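Local atomic coordinates of trichothecene 3-O-acetyltransferase TRI101 (Fusarium sporotrichioides, PDB entry 2ZBA), a protein that transfers an acetyl group from acetyl-CoA to the 3-hydroxyl of trichothecene mycotoxins during biosynthesis of compounds such as T-2 toxin. Residues V69-I74 / G80-I85. Sequence-based numbering, arbitrary orientation.
Sequences VKTEGI and GTSKII
Lys70 and Lys83 face each other as a hydrogen-bonded pair in an antiparallel beta hairpin: Lys70 N reaches Lys83 O at 3.0 Å with an N-H...O angle of 169°, and Lys83 N returns a bond to Lys70 O. Glu72 and Thr81 repeat the pattern, with Glu72 N 2.8 Å from Thr81 O. The strands close most tightly at the non-hydrogen-bonded pair Thr71 and Ser82, whose CA atoms lie 4.1 Å apart. Here the two hydroxyls meet end to end, Thr71 OG1 to Ser82 OG at 2.7 Å, either one able to donate; each oxygen stands anti to its own carbonyl carbon, which brings the two together. Buried Gly80 fits its CA close against Glu72 O, near Thr71 CG2, whereas Gly73 and Ile74 at the turn are exposed. Val69 and Ile84 extend the face of Thr71 and Ser82 more loosely; Leu26 of helix 23-26 packs on Val69 and Ser82. Strand 14-15 borders 81-85 on its other edge, completing a small three-stranded sheet away from the active site, the Ser82 side chain about 13 Å from bound T-2 toxin. The opposite face, with Lys70, Glu72, Thr81 and Lys83, is more open. Lys83, bent at chi3, swings its ammonium diagonally to Glu72, Lys83 NZ to Glu72 OE1 2.7 Å, on the syn side of the carboxylate but 30° out of its plane. At the strand end Ile85 CD1 lies across the aliphatic part of Lys70, 3.9 Å from Lys70 CB. Lys70 NZ stands 5.5 Å from Lys83 NZ; the carboxylates of Glu72 and Asp13, both salt-bridged to Lys83, probably ease this nearness, while the other face carries a hydroxyl-hydroxyl bond, buried at Ser82 and partly open at Thr71.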
# COMPACT_ATOMS: atom_id res chain seq x y z
N VAL A 69 3.05 16.71 9.01
CA VAL A 69 2.15 16.17 10.02
C VAL A 69 2.69 16.51 11.42
O VAL A 69 3.85 16.29 11.75
CB VAL A 69 1.93 14.64 9.82
CG1 VAL A 69 1.04 14.04 10.94
CG2 VAL A 69 1.31 14.36 8.44
N LYS A 70 1.82 17.10 12.23
CA LYS A 70 2.14 17.48 13.59
C LYS A 70 1.09 16.85 14.52
O LYS A 70 -0.11 16.87 14.22
CB LYS A 70 2.10 19.01 13.68
CG LYS A 70 2.23 19.58 15.06
CD LYS A 70 1.22 20.73 15.23
CE LYS A 70 1.84 21.92 15.92
NZ LYS A 70 0.92 23.08 15.91
N THR A 71 1.55 16.29 15.63
CA THR A 71 0.65 15.67 16.61
C THR A 71 0.59 16.53 17.88
O THR A 71 1.62 16.74 18.53
CB THR A 71 1.07 14.23 16.92
OG1 THR A 71 1.15 13.49 15.69
CG2 THR A 71 0.07 13.54 17.88
N GLU A 72 -0.61 17.02 18.19
CA GLU A 72 -0.85 17.92 19.33
C GLU A 72 -1.51 17.23 20.51
O GLU A 72 -2.33 16.33 20.33
CB GLU A 72 -1.80 19.04 18.91
CG GLU A 72 -1.13 20.30 18.42
CD GLU A 72 -2.10 21.45 18.33
OE1 GLU A 72 -3.12 21.31 17.61
OE2 GLU A 72 -1.85 22.49 18.98
N GLY A 73 -1.18 17.68 21.72
CA GLY A 73 -1.90 17.30 22.93
C GLY A 73 -1.58 15.91 23.44
O GLY A 73 -2.45 15.23 23.98
N ILE A 74 -0.33 15.49 23.28
CA ILE A 74 0.12 14.21 23.80
C ILE A 74 0.33 14.34 25.32
O ILE A 74 0.81 15.38 25.80
CB ILE A 74 1.41 13.70 23.11
CG1 ILE A 74 1.17 13.50 21.60
CG2 ILE A 74 1.91 12.40 23.74
CD1 ILE A 74 2.31 12.79 20.91
N GLY A 80 -2.94 11.95 21.47
CA GLY A 80 -2.91 13.17 20.68
C GLY A 80 -3.78 13.19 19.43
O GLY A 80 -4.44 12.21 19.06
N THR A 81 -3.78 14.35 18.78
CA THR A 81 -4.55 14.56 17.57
C THR A 81 -3.62 15.21 16.56
O THR A 81 -2.86 16.13 16.87
CB THR A 81 -5.81 15.43 17.82
OG1 THR A 81 -5.45 16.58 18.58
CG2 THR A 81 -6.84 14.68 18.62
N SER A 82 -3.65 14.69 15.34
CA SER A 82 -2.70 15.07 14.32
C SER A 82 -3.38 15.87 13.22
O SER A 82 -4.58 15.72 12.94
CB SER A 82 -1.99 13.83 13.74
OG SER A 82 -1.33 13.10 14.76
N LYS A 83 -2.58 16.73 12.60
CA LYS A 83 -3.06 17.68 11.62
C LYS A 83 -1.92 18.00 10.62
O LYS A 83 -0.75 17.77 10.91
CB LYS A 83 -3.53 18.96 12.33
CG LYS A 83 -2.40 19.70 13.09
CD LYS A 83 -2.87 20.99 13.75
CE LYS A 83 -3.95 20.74 14.80
NZ LYS A 83 -4.43 22.03 15.42
N ILE A 84 -2.30 18.51 9.45
CA ILE A 84 -1.34 18.93 8.42
C ILE A 84 -1.18 20.45 8.53
O ILE A 84 -2.17 21.18 8.44
CB ILE A 84 -1.81 18.54 6.97
CG1 ILE A 84 -1.87 17.01 6.81
CG2 ILE A 84 -0.88 19.18 5.90
CD1 ILE A 84 -2.75 16.51 5.66
N ILE A 85 0.06 20.90 8.75
CA ILE A 85 0.39 22.33 8.87
C ILE A 85 1.52 22.69 7.89
O ILE A 85 2.20 21.78 7.40
CB ILE A 85 0.86 22.70 10.33
CG1 ILE A 85 2.13 21.91 10.71
CG2 ILE A 85 -0.29 22.52 11.33
CD1 ILE A 85 2.89 22.46 11.93